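Local coordinates for ribose 5-phosphate isomerase (Giardia lamblia, PDB 3S5P), which probably interconverts ribose 5-phosphate and ribulose 5-phosphate, a reversible aldose-ketose isomerisation of the pentose phosphate pathway, at residues H46-M51 against R143-N148; Q40-A45 against G133-A138; V24-D29 against D34-L39; I69-V74 against K100-A105. One frame throughout, in Å; residues are numbered along the deposited sequence.

How the contacts relate
Contacts 3 and 4 are buried, about 15 Å apart between centres, and differ in chemistry. Contact 3, in the first half of the beta-alpha-beta unit, sets strand 23-28 against helix 33-45 and mixes apolar packing with a held arginine; contact 4 is purely apolar across its segments and lies under another helix, 65-75. Contacts 1 and 2 are only partly buried, and both use helix 134-146: contact 2 ties its start to helix 33-45 by a salt bridge, while contact 1 packs its far end against the turn after helix 33-45 through a CH-pi contact. The two meet at the end of helix 33-45. Contacts 2 and 4 lie on opposite sides of the chain's centre.

Contact 1: H46-M51 against R143-N148; sequences HGYEVM and RFLSTN
Tyr48 belongs to the turn between helix 33-45 and strand 49-54, and it reaches Leu145 near the C-terminal end of helix 134-146. The turn is set by a Schellman motif: Gly47, with positive phi, is the C-prime residue, Gly47 N bonds to Ser44 O and Tyr48 N to Ala43 O. The chain then leaves the helix with the Tyr48 side chain aimed at helix 134-146, its CG lying beside the backbone N and anti to the carbonyl carbon (chi1 -62°).

The key contact is a CH-pi interaction. Leu145 CD1 stands 3.7 Å from the centroid of the Tyr48 ring and only 7° off the ring normal, so the methyl sits squarely over one face. The leucine is extended at its second torsion (chi2 -177°), which carries CD1 to the middle of the ring while its CB stays near the phenol end, 3.6 Å from Tyr48 CZ. Leu145 CB is equally close, at 3.6 Å, to Tyr48 OH. Beyond it the same oxygen passes Ser146 CB at 4.0 Å, a van der Waals contact; Ser146 OG itself is hydrogen-bonded to Ser142 O one turn back in its own helix. No hydrogen bond spans the two segments. Just past the contact, Thr147 OG1 bonds to Arg143 O at 2.7 Å.

Tyr48 and Leu145 also both rest on Val24 of strand 23-28, the neighbour of 49-54 in the sheet, while Phe144 turns to helix 110-118. The contact thus joins the turn leading into 49-54, an edge strand of this chain's sheet, to helix 134-146, with strand 23-28 beneath.

Contact 2: Q40-A45 against G133-A138; sequences QQRASA and GPEVAA
Arg42 and Glu135 both leave their helices with CG beside the backbone N, and both then bend at the second torsion, chi2 -68° for Arg42 and -61° for Glu135. The two side chains cross at about a right angle, and their charged ends meet edge to edge between helix 33-45 and the first turn of helix 134-146.

There the arginine grips the carboxylate end-on with two nitrogens, one to each oxygen. Arg42 NH1 donates to Glu135 OE1 at 3.0 Å. Arg42 NH2 donates to Glu135 OE2, also at 3.0 Å. Both oxygens are met on their syn sides, OE1 close to the guanidinium plane and OE2 tilted somewhat further from it. The two flat groups are nearly coplanar, 28° apart, and the paired bonds fix the rotation of each.

Beside the bridge, Ala138 CB lies 3.8 Å from Arg42 NH1, and the CA atoms of Arg42 and Ala138 are 7.2 Å apart. Ala138 also packs on Leu39, and Pro134 and Glu135 on Phe38, so helix 33-45 offers apolar neighbours next to the charged pair.

Gly133 is the N-cap of the second helix, so the acid sits in its first turn. A negative charge there, and a positive one near the C-terminal end of helix 33-45, would probably suit both helix dipoles. Because Glu135 is exposed, solvent probably weakens the attraction, leaving the bidentate geometry to orient the pair.

Contact 3: V24-D29 against D34-L39; sequences VAFASD and DLRMFL
Phe26, Ser28 and Arg36 form much of a buried strand-against-helix contact, in which strand 23-28 is overlaid by helix 33-45, the next element of the chain. The short axes run nearly antiparallel, 165° apart and 8.3 Å away at closest approach. As expected for a strand, alternate residues face the helix: Phe26 and Ser28 point toward it and Ala27 points away.

Arg36 reaches across the strand. Arg36 CD is 3.6 Å from Ala27 C and 3.7 Å from Ser28 CB, and Arg36 CG lies 4.0 Å from Phe26 CB, so the aliphatic part is packed before the charged end begins. A bend at chi3 (72°) then swings the guanidinium back to the serine. Arg36 NH2 donates to Ser28 OG at 2.6 Å, with the hydroxyl oxygen close to the guanidinium plane and the N-H to acceptor angle a moderate 148°. Further partners pin the same group: NH2 also bonds to Thr55 OG1 and NE to Gln40 OE1, while Asp52 is a long, weak ion partner for NH1. A buried arginine is thereby given several acceptors, and its guanidinium is held in one orientation.

One turn on along the helix the contact becomes apolar. Phe26 CE1 meets Leu39 CB at 3.8 Å, the two side chains crossing at about a right angle. Leu39 continues to Leu141 of helix 134-146, and Phe26 to Ile83 of strand 81-86, a neighbour of 23-28 in the sheet.

This is the first half of the beta-alpha-beta unit 23-28, 33-45, 49-54, the building block of the Rossmann-like parallel sheet of this isomerase family.

Contact 4: I69-V74 against K100-A105; sequences IGCEAV and KGIRCA
Cys71 and Ile102 account for most of this contact, and it is apolar. Ile102 sends its CG1 branch to helix 65-75. A turn at the second torsion (chi2 -79°) takes CD1 out of the extended line and sets it against Cys71 CB at 3.5 Å, a tight carbon pair. The sulfur lies alongside the same isoleucine: Cys71 SG is 3.9 Å from Ile102 CD1 and equally 3.9 Å from Ile102 CG2, so it touches both branches. One turn further along the helix Val74 joins more loosely, with its CB 4.2 Å from Ile102 CD1. That methyl is therefore shared between two residues three apart on one helical face. Ile102 CD1 also packs against Cys71 O, at 3.6 Å.

No hydrogen bond crosses between the segments. Polar groups of 100-105 are instead satisfied elsewhere: Arg103 N bonds to Asn123 OD1, Gly101 O to Asn123 ND2, and Cys104 N to Asn97 OD1. Ile102 O accepts a bond from Lys98 NZ of the second subunit, so the residue that packs inward by its side chain meets the dimer partner through its carbonyl.

Around this pair, Cys71 also rests on Ala96 of helix 90-97 and Cys82 of strand 81-86, Val74 on the same Cys82, and Ile102 on Ala124 of strand 124-128. Helix 65-75 is thus packed against the chain leading into strand 104-106, an edge strand of the sheet within this chain.

Contact 1: H46-M51 against R143-N148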
loop_
_atom_site.group_PDB
_atom_site.type_symbol
_atom_site.label_atom_id
_atom_site.label_comp_id
_atom_site.label_asym_id
_atom_site.label_seq_id
_atom_site.Cartn_x
_atom_site.Cartn_y
_atom_site.Cartn_z
ATOM N N HIS A 46 -19.341 16.175 6.878
ATOM C CA HIS A 46 -18.513 17.066 6.080
ATOM C C HIS A 46 -19.020 17.147 4.656
ATOM O O HIS A 46 -18.294 17.560 3.744
ATOM C CB HIS A 46 -17.025 16.690 6.170
ATOM C CG HIS A 46 -16.452 16.910 7.540
ATOM N ND1 HIS A 46 -16.024 15.874 8.348
ATOM C CD2 HIS A 46 -16.293 18.044 8.266
ATOM C CE1 HIS A 46 -15.596 16.365 9.498
ATOM N NE2 HIS A 46 -15.755 17.678 9.476
ATOM N N GLY A 47 -20.280 16.756 4.473
ATOM C CA GLY A 47 -21.010 17.028 3.235
ATOM C C GLY A 47 -20.922 15.979 2.151
ATOM O O GLY A 47 -21.482 16.175 1.093
ATOM N N TYR A 48 -20.229 14.865 2.403
ATOM C CA TYR A 48 -20.053 13.812 1.371
ATOM C C TYR A 48 -21.304 12.936 1.225
ATOM O O TYR A 48 -22.069 12.762 2.173
ATOM C CB TYR A 48 -18.792 12.958 1.615
ATOM C CG TYR A 48 -17.514 13.769 1.570
ATOM C CD1 TYR A 48 -16.889 14.065 0.354
ATOM C CD2 TYR A 48 -16.944 14.279 2.751
ATOM C CE1 TYR A 48 -15.739 14.840 0.320
ATOM C CE2 TYR A 48 -15.787 15.043 2.718
ATOM C CZ TYR A 48 -15.198 15.323 1.506
ATOM O OH TYR A 48 -14.058 16.083 1.487
ATOM N N GLU A 49 -21.516 12.405 0.031
ATOM C CA GLU A 49 -22.623 11.487 -0.202
ATOM C C GLU A 49 -22.101 10.088 0.084
ATOM O O GLU A 49 -21.304 9.555 -0.678
ATOM C CB GLU A 49 -23.153 11.619 -1.640
ATOM N N VAL A 50 -22.522 9.533 1.209
ATOM C CA VAL A 50 -22.077 8.230 1.695
ATOM C C VAL A 50 -22.949 7.095 1.182
ATOM O O VAL A 50 -24.209 7.172 1.161
ATOM C CB VAL A 50 -22.056 8.176 3.262
ATOM C CG1 VAL A 50 -21.959 6.751 3.779
ATOM C CG2 VAL A 50 -20.915 9.023 3.818
ATOM N N MET A 51 -22.262 6.033 0.798
ATOM C CA MET A 51 -22.875 4.788 0.401
ATOM C C MET A 51 -22.271 3.684 1.237
ATOM O O MET A 51 -21.113 3.286 1.047
ATOM C CB MET A 51 -22.631 4.519 -1.070
ATOM C CG MET A 51 -23.443 5.404 -1.985
ATOM S SD MET A 51 -22.759 5.448 -3.656
ATOM C CE MET A 51 -22.175 3.736 -3.847
ATOM N N ARG A 143 -8.323 13.807 4.409
ATOM C CA ARG A 143 -7.305 14.278 3.453
ATOM C C ARG A 143 -7.411 13.538 2.109
ATOM O O ARG A 143 -7.288 14.146 1.045
ATOM C CB ARG A 143 -5.907 14.162 4.042
ATOM C CG ARG A 143 -4.787 14.593 3.117
ATOM C CD ARG A 143 -4.792 16.084 2.862
ATOM N NE ARG A 143 -4.950 16.753 4.136
ATOM C CZ ARG A 143 -3.948 17.087 4.942
ATOM N NH1 ARG A 143 -2.668 16.847 4.603
ATOM N NH2 ARG A 143 -4.234 17.690 6.084
ATOM N N PHE A 144 -7.703 12.242 2.160
ATOM C CA PHE A 144 -7.957 11.454 0.939
ATOM C C PHE A 144 -9.133 12.061 0.123
ATOM O O PHE A 144 -9.070 12.164 -1.109
ATOM C CB PHE A 144 -8.227 9.981 1.324
ATOM C CG PHE A 144 -8.340 9.029 0.152
ATOM C CD1 PHE A 144 -7.213 8.390 -0.365
ATOM C CD2 PHE A 144 -9.586 8.709 -0.394
ATOM C CE1 PHE A 144 -7.306 7.472 -1.414
ATOM C CE2 PHE A 144 -9.682 7.773 -1.471
ATOM C CZ PHE A 144 -8.525 7.169 -1.976
ATOM N N LEU A 145 -10.198 12.488 0.804
ATOM C CA LEU A 145 -11.416 12.907 0.086
ATOM C C LEU A 145 -11.300 14.316 -0.479
ATOM O O LEU A 145 -11.989 14.666 -1.446
ATOM C CB LEU A 145 -12.651 12.770 0.985
ATOM C CG LEU A 145 -13.110 11.375 1.448
ATOM C CD1 LEU A 145 -14.421 11.514 2.271
ATOM C CD2 LEU A 145 -13.290 10.342 0.309
ATOM N N SER A 146 -10.422 15.128 0.111
ATOM C CA SER A 146 -10.330 16.530 -0.307
ATOM C C SER A 146 -9.125 16.839 -1.190
ATOM O O SER A 146 -8.951 17.977 -1.596
ATOM C CB SER A 146 -10.332 17.461 0.903
ATOM O OG SER A 146 -9.164 17.290 1.689
ATOM N N THR A 147 -8.276 15.854 -1.477
ATOM C CA THR A 147 -7.104 16.084 -2.316
ATOM C C THR A 147 -7.434 15.596 -3.719
ATOM O O THR A 147 -7.982 14.519 -3.873
ATOM C CB THR A 147 -5.867 15.339 -1.754
ATOM O OG1 THR A 147 -5.650 15.742 -0.401
ATOM C CG2 THR A 147 -4.620 15.646 -2.560
ATOM N N ASN A 148 -7.142 16.411 -4.725
ATOM C CA ASN A 148 -7.318 16.037 -6.138
ATOM C C ASN A 148 -6.049 15.455 -6.775
ATOM O O ASN A 148 -4.941 15.814 -6.390
ATOM C CB ASN A 148 -7.772 17.258 -6.947
ATOM C CG ASN A 148 -9.171 17.707 -6.573
ATOM O OD1 ASN A 148 -9.977 16.920 -6.077
ATOM N ND2 ASN A 148 -9.467 18.976 -6.814
#

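Contact 2: Q40-A45 against G133-A138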
loop_
_atom_site.group_PDB
_atom_site.type_symbol
_atom_site.label_atom_id
_atom_site.label_comp_id
_atom_site.label_asym_id
_atom_site.label_seq_id
_atom_site.Cartn_x
_atom_site.Cartn_y
_atom_site.Cartn_z
ATOM N N GLN A 40 -18.066 6.734 8.266
ATOM C CA GLN A 40 -19.310 7.116 7.550
ATOM C C GLN A 40 -19.962 8.370 8.134
ATOM O O GLN A 40 -20.252 9.315 7.384
ATOM C CB GLN A 40 -20.323 5.970 7.507
ATOM C CG GLN A 40 -20.018 4.927 6.441
ATOM C CD GLN A 40 -20.809 3.633 6.623
ATOM O OE1 GLN A 40 -20.453 2.591 6.059
ATOM N NE2 GLN A 40 -21.887 3.695 7.406
ATOM N N GLN A 41 -20.160 8.389 9.455
ATOM C CA GLN A 41 -20.713 9.564 10.142
ATOM C C GLN A 41 -19.892 10.814 9.843
ATOM O O GLN A 41 -20.441 11.836 9.444
ATOM C CB GLN A 41 -20.811 9.336 11.657
ATOM N N ARG A 42 -18.573 10.708 10.017
ATOM C CA ARG A 42 -17.645 11.822 9.776
ATOM C C ARG A 42 -17.721 12.362 8.341
ATOM O O ARG A 42 -17.723 13.572 8.133
ATOM C CB ARG A 42 -16.195 11.423 10.103
ATOM C CG ARG A 42 -15.892 11.254 11.589
ATOM C CD ARG A 42 -15.945 12.578 12.346
ATOM N NE ARG A 42 -15.769 12.407 13.790
ATOM C CZ ARG A 42 -14.595 12.412 14.429
ATOM N NH1 ARG A 42 -13.466 12.572 13.753
ATOM N NH2 ARG A 42 -14.544 12.253 15.751
ATOM N N ALA A 43 -17.766 11.468 7.359
ATOM C CA ALA A 43 -17.910 11.900 5.968
ATOM C C ALA A 43 -19.276 12.549 5.683
ATOM O O ALA A 43 -19.340 13.521 4.938
ATOM C CB ALA A 43 -17.626 10.753 5.006
ATOM N N SER A 44 -20.352 12.028 6.285
ATOM C CA SER A 44 -21.693 12.635 6.151
ATOM C C SER A 44 -21.699 14.074 6.610
ATOM O O SER A 44 -22.275 14.947 5.944
ATOM C CB SER A 44 -22.761 11.902 6.978
ATOM O OG SER A 44 -23.085 10.636 6.447
ATOM N N ALA A 45 -21.075 14.306 7.764
ATOM C CA ALA A 45 -21.136 15.611 8.433
ATOM C C ALA A 45 -20.244 16.649 7.740
ATOM O O ALA A 45 -20.388 17.860 7.977
ATOM C CB ALA A 45 -20.787 15.482 9.926
ATOM N N GLY A 133 -5.765 4.035 14.664
ATOM C CA GLY A 133 -6.703 4.574 15.618
ATOM C C GLY A 133 -7.791 5.338 14.915
ATOM O O GLY A 133 -7.569 5.880 13.837
ATOM N N PRO A 134 -8.986 5.384 15.520
ATOM C CA PRO A 134 -10.122 6.004 14.848
ATOM C C PRO A 134 -9.909 7.473 14.412
ATOM O O PRO A 134 -10.385 7.861 13.361
ATOM C CB PRO A 134 -11.269 5.907 15.879
ATOM C CG PRO A 134 -10.787 4.959 16.942
ATOM C CD PRO A 134 -9.296 4.933 16.895
ATOM N N GLU A 135 -9.206 8.274 15.206
ATOM C CA GLU A 135 -9.040 9.691 14.876
ATOM C C GLU A 135 -8.024 9.874 13.765
ATOM O O GLU A 135 -8.195 10.720 12.916
ATOM C CB GLU A 135 -8.718 10.562 16.108
ATOM C CG GLU A 135 -9.867 10.690 17.119
ATOM C CD GLU A 135 -11.136 11.337 16.566
ATOM O OE1 GLU A 135 -11.115 11.938 15.489
ATOM O OE2 GLU A 135 -12.184 11.257 17.225
ATOM N N VAL A 136 -6.988 9.054 13.754
ATOM C CA VAL A 136 -6.012 9.072 12.657
ATOM C C VAL A 136 -6.651 8.561 11.370
ATOM O O VAL A 136 -6.387 9.092 10.293
ATOM C CB VAL A 136 -4.730 8.265 13.023
ATOM C CG1 VAL A 136 -3.784 8.088 11.836
ATOM C CG2 VAL A 136 -3.998 8.935 14.153
ATOM N N ALA A 137 -7.499 7.539 11.473
ATOM C CA ALA A 137 -8.188 7.002 10.320
ATOM C C ALA A 137 -9.118 8.069 9.726
ATOM O O ALA A 137 -9.216 8.203 8.514
ATOM C CB ALA A 137 -8.980 5.754 10.710
ATOM N N ALA A 138 -9.811 8.822 10.582
ATOM C CA ALA A 138 -10.692 9.897 10.094
ATOM C C ALA A 138 -9.898 11.027 9.448
ATOM O O ALA A 138 -10.350 11.639 8.494
ATOM C CB ALA A 138 -11.597 10.440 11.229
#

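Contact 3: V24-D29 against D34-L39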
loop_
_atom_site.group_PDB
_atom_site.type_symbol
_atom_site.label_atom_id
_atom_site.label_comp_id
_atom_site.label_asym_id
_atom_site.label_seq_id
_atom_site.Cartn_x
_atom_site.Cartn_y
_atom_site.Cartn_z
ATOM N N VAL A 24 -19.012 8.657 -2.075
ATOM C CA VAL A 24 -18.040 7.811 -1.398
ATOM C C VAL A 24 -18.642 6.483 -0.893
ATOM O O VAL A 24 -19.552 6.483 -0.073
ATOM C CB VAL A 24 -17.427 8.577 -0.204
ATOM C CG1 VAL A 24 -16.220 7.833 0.354
ATOM C CG2 VAL A 24 -17.081 10.029 -0.602
ATOM N N ALA A 25 -18.119 5.360 -1.370
ATOM C CA ALA A 25 -18.571 4.040 -0.919
ATOM C C ALA A 25 -17.718 3.509 0.225
ATOM O O ALA A 25 -16.515 3.796 0.294
ATOM C CB ALA A 25 -18.594 3.062 -2.061
ATOM N N PHE A 26 -18.348 2.760 1.135
ATOM C CA PHE A 26 -17.681 2.233 2.320
ATOM C C PHE A 26 -17.996 0.746 2.475
ATOM O O PHE A 26 -19.163 0.346 2.378
ATOM C CB PHE A 26 -18.188 2.935 3.588
ATOM C CG PHE A 26 -17.710 4.353 3.776
ATOM C CD1 PHE A 26 -16.744 4.652 4.709
ATOM C CD2 PHE A 26 -18.285 5.391 3.083
ATOM C CE1 PHE A 26 -16.332 5.977 4.907
ATOM C CE2 PHE A 26 -17.888 6.719 3.280
ATOM C CZ PHE A 26 -16.908 7.013 4.188
ATOM N N ALA A 27 -16.970 -0.068 2.726
ATOM C CA ALA A 27 -17.157 -1.494 3.006
ATOM C C ALA A 27 -16.135 -1.930 4.059
ATOM O O ALA A 27 -15.046 -1.316 4.187
ATOM C CB ALA A 27 -17.033 -2.320 1.734
ATOM N N SER A 28 -16.468 -2.940 4.846
ATOM C CA SER A 28 -15.530 -3.384 5.885
ATOM C C SER A 28 -15.663 -4.868 6.186
ATOM O O SER A 28 -16.689 -5.463 5.868
ATOM C CB SER A 28 -15.683 -2.557 7.160
ATOM O OG SER A 28 -16.975 -2.707 7.694
ATOM N N ASP A 29 -14.618 -5.465 6.760
ATOM C CA ASP A 29 -14.718 -6.847 7.273
ATOM C C ASP A 29 -15.558 -6.871 8.561
ATOM O O ASP A 29 -16.021 -5.818 9.024
ATOM C CB ASP A 29 -13.325 -7.473 7.490
ATOM C CG ASP A 29 -12.517 -6.775 8.576
ATOM O OD1 ASP A 29 -11.590 -7.427 9.107
ATOM O OD2 ASP A 29 -12.797 -5.600 8.927
ATOM N N ASP A 34 -17.454 -0.949 13.457
ATOM C CA ASP A 34 -17.353 0.256 14.292
ATOM C C ASP A 34 -16.625 1.373 13.539
ATOM O O ASP A 34 -17.188 2.434 13.317
ATOM C CB ASP A 34 -16.615 -0.021 15.611
ATOM C CG ASP A 34 -17.231 -1.145 16.410
ATOM O OD1 ASP A 34 -17.662 -0.893 17.556
ATOM O OD2 ASP A 34 -17.265 -2.282 15.892
ATOM N N LEU A 35 -15.380 1.121 13.138
ATOM C CA LEU A 35 -14.607 2.098 12.368
ATOM C C LEU A 35 -15.361 2.565 11.120
ATOM O O LEU A 35 -15.455 3.757 10.873
ATOM C CB LEU A 35 -13.213 1.562 12.035
ATOM C CG LEU A 35 -12.250 2.589 11.444
ATOM C CD1 LEU A 35 -12.056 3.803 12.383
ATOM C CD2 LEU A 35 -10.938 1.920 11.116
ATOM N N ARG A 36 -15.943 1.623 10.377
ATOM C CA ARG A 36 -16.642 1.957 9.125
ATOM C C ARG A 36 -17.742 2.988 9.346
ATOM O O ARG A 36 -17.780 4.028 8.663
ATOM C CB ARG A 36 -17.232 0.723 8.443
ATOM C CG ARG A 36 -17.532 1.020 6.987
ATOM C CD ARG A 36 -18.304 -0.054 6.273
ATOM N NE ARG A 36 -19.692 -0.105 6.719
ATOM C CZ ARG A 36 -20.232 -1.151 7.340
ATOM N NH1 ARG A 36 -21.506 -1.111 7.712
ATOM N NH2 ARG A 36 -19.506 -2.240 7.593
ATOM N N MET A 37 -18.600 2.682 10.325
ATOM C CA MET A 37 -19.726 3.520 10.737
ATOM C C MET A 37 -19.281 4.874 11.219
ATOM O O MET A 37 -19.895 5.900 10.909
ATOM C CB MET A 37 -20.494 2.845 11.880
ATOM C CG MET A 37 -21.069 1.520 11.511
ATOM S SD MET A 37 -22.719 1.772 10.888
ATOM C CE MET A 37 -23.636 1.605 12.429
ATOM N N PHE A 38 -18.221 4.855 12.012
ATOM C CA PHE A 38 -17.635 6.061 12.544
ATOM C C PHE A 38 -17.146 6.962 11.380
ATOM O O PHE A 38 -17.500 8.140 11.316
ATOM C CB PHE A 38 -16.522 5.663 13.519
ATOM C CG PHE A 38 -15.669 6.793 13.962
ATOM C CD1 PHE A 38 -16.071 7.609 15.014
ATOM C CD2 PHE A 38 -14.449 7.038 13.337
ATOM C CE1 PHE A 38 -15.288 8.662 15.430
ATOM C CE2 PHE A 38 -13.647 8.086 13.747
ATOM C CZ PHE A 38 -14.065 8.907 14.791
ATOM N N LEU A 39 -16.370 6.396 10.452
ATOM C CA LEU A 39 -15.883 7.128 9.263
ATOM C C LEU A 39 -17.037 7.574 8.366
ATOM O O LEU A 39 -16.992 8.666 7.787
ATOM C CB LEU A 39 -14.882 6.286 8.445
ATOM C CG LEU A 39 -13.624 5.804 9.173
ATOM C CD1 LEU A 39 -12.885 4.818 8.315
ATOM C CD2 LEU A 39 -12.741 6.984 9.507
#

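Contact 4: I69-V74 against K100-A105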
loop_
_atom_site.group_PDB
_atom_site.type_symbol
_atom_site.label_atom_id
_atom_site.label_comp_id
_atom_site.label_asym_id
_atom_site.label_seq_id
_atom_site.Cartn_x
_atom_site.Cartn_y
_atom_site.Cartn_z
ATOM N N ILE A 69 -16.818 -5.977 -3.704
ATOM C CA ILE A 69 -18.033 -5.161 -3.606
ATOM C C ILE A 69 -17.753 -3.651 -3.542
ATOM O O ILE A 69 -18.345 -2.879 -4.296
ATOM C CB ILE A 69 -18.946 -5.636 -2.419
ATOM C CG1 ILE A 69 -19.641 -6.955 -2.772
ATOM C CG2 ILE A 69 -19.994 -4.585 -2.034
ATOM C CD1 ILE A 69 -20.074 -7.748 -1.563
ATOM N N GLY A 70 -16.857 -3.235 -2.652
ATOM C CA GLY A 70 -16.449 -1.831 -2.585
ATOM C C GLY A 70 -15.924 -1.346 -3.926
ATOM O O GLY A 70 -16.336 -0.297 -4.435
ATOM N N CYS A 71 -15.038 -2.132 -4.523
ATOM C CA CYS A 71 -14.342 -1.684 -5.719
ATOM C C CYS A 71 -15.297 -1.598 -6.880
ATOM O O CYS A 71 -15.135 -0.740 -7.751
ATOM C CB CYS A 71 -13.151 -2.583 -6.043
ATOM S SG CYS A 71 -11.860 -2.390 -4.807
ATOM N N GLU A 72 -16.318 -2.454 -6.869
ATOM C CA GLU A 72 -17.227 -2.531 -8.004
ATOM C C GLU A 72 -18.144 -1.311 -8.071
ATOM O O GLU A 72 -18.679 -0.969 -9.144
ATOM C CB GLU A 72 -18.030 -3.840 -7.973
ATOM C CG GLU A 72 -17.235 -5.075 -8.428
ATOM C CD GLU A 72 -17.986 -6.411 -8.213
ATOM O OE1 GLU A 72 -19.104 -6.417 -7.632
ATOM O OE2 GLU A 72 -17.441 -7.466 -8.621
ATOM N N ALA A 73 -18.341 -0.657 -6.924
ATOM C CA ALA A 73 -19.106 0.605 -6.894
ATOM C C ALA A 73 -18.318 1.688 -7.683
ATOM O O ALA A 73 -18.899 2.553 -8.333
ATOM C CB ALA A 73 -19.345 1.047 -5.455
ATOM N N VAL A 74 -17.000 1.609 -7.620
ATOM C CA VAL A 74 -16.137 2.556 -8.313
ATOM C C VAL A 74 -16.058 2.202 -9.796
ATOM O O VAL A 74 -16.254 3.065 -10.647
ATOM C CB VAL A 74 -14.726 2.586 -7.680
ATOM C CG1 VAL A 74 -13.766 3.478 -8.492
ATOM C CG2 VAL A 74 -14.830 3.059 -6.240
ATOM N N LYS A 100 -8.615 -4.382 -12.423
ATOM C CA LYS A 100 -8.396 -3.367 -13.431
ATOM C C LYS A 100 -9.099 -2.064 -13.026
ATOM O O LYS A 100 -10.221 -2.086 -12.509
ATOM C CB LYS A 100 -8.855 -3.893 -14.789
ATOM C CG LYS A 100 -7.918 -4.975 -15.331
ATOM C CD LYS A 100 -8.051 -5.141 -16.846
ATOM C CE LYS A 100 -6.672 -5.259 -17.513
ATOM N NZ LYS A 100 -6.687 -4.776 -18.948
ATOM N N GLY A 101 -8.418 -0.933 -13.219
ATOM C CA GLY A 101 -9.053 0.350 -12.957
ATOM C C GLY A 101 -9.224 0.747 -11.503
ATOM O O GLY A 101 -9.897 1.734 -11.209
ATOM N N ILE A 102 -8.629 -0.026 -10.600
ATOM C CA ILE A 102 -8.598 0.269 -9.173
ATOM C C ILE A 102 -7.165 0.554 -8.729
ATOM O O ILE A 102 -6.229 -0.192 -9.020
ATOM C CB ILE A 102 -9.161 -0.895 -8.319
ATOM C CG1 ILE A 102 -10.650 -1.122 -8.601
ATOM C CG2 ILE A 102 -9.006 -0.611 -6.819
ATOM C CD1 ILE A 102 -11.578 -0.126 -7.909
ATOM N N ARG A 103 -7.015 1.656 -8.009
ATOM C CA ARG A 103 -5.752 2.030 -7.428
ATOM C C ARG A 103 -5.973 2.232 -5.928
ATOM O O ARG A 103 -6.560 3.245 -5.494
ATOM C CB ARG A 103 -5.241 3.297 -8.100
ATOM C CG ARG A 103 -4.847 3.039 -9.544
ATOM C CD ARG A 103 -4.771 4.319 -10.403
ATOM N NE ARG A 103 -6.059 5.001 -10.581
ATOM C CZ ARG A 103 -6.977 4.646 -11.470
ATOM N NH1 ARG A 103 -6.801 3.550 -12.218
ATOM N NH2 ARG A 103 -8.100 5.355 -11.575
ATOM N N CYS A 104 -5.485 1.273 -5.150
ATOM C CA CYS A 104 -5.766 1.235 -3.741
ATOM C C CYS A 104 -4.530 1.591 -2.930
ATOM O O CYS A 104 -3.439 1.010 -3.090
ATOM C CB CYS A 104 -6.356 -0.118 -3.340
ATOM S SG CYS A 104 -6.764 -0.301 -1.600
ATOM N N ALA A 105 -4.730 2.579 -2.072
ATOM C CA ALA A 105 -3.682 3.169 -1.276
ATOM C C ALA A 105 -3.910 2.736 0.169
ATOM O O ALA A 105 -4.944 3.046 0.741
ATOM C CB ALA A 105 -3.771 4.675 -1.394
#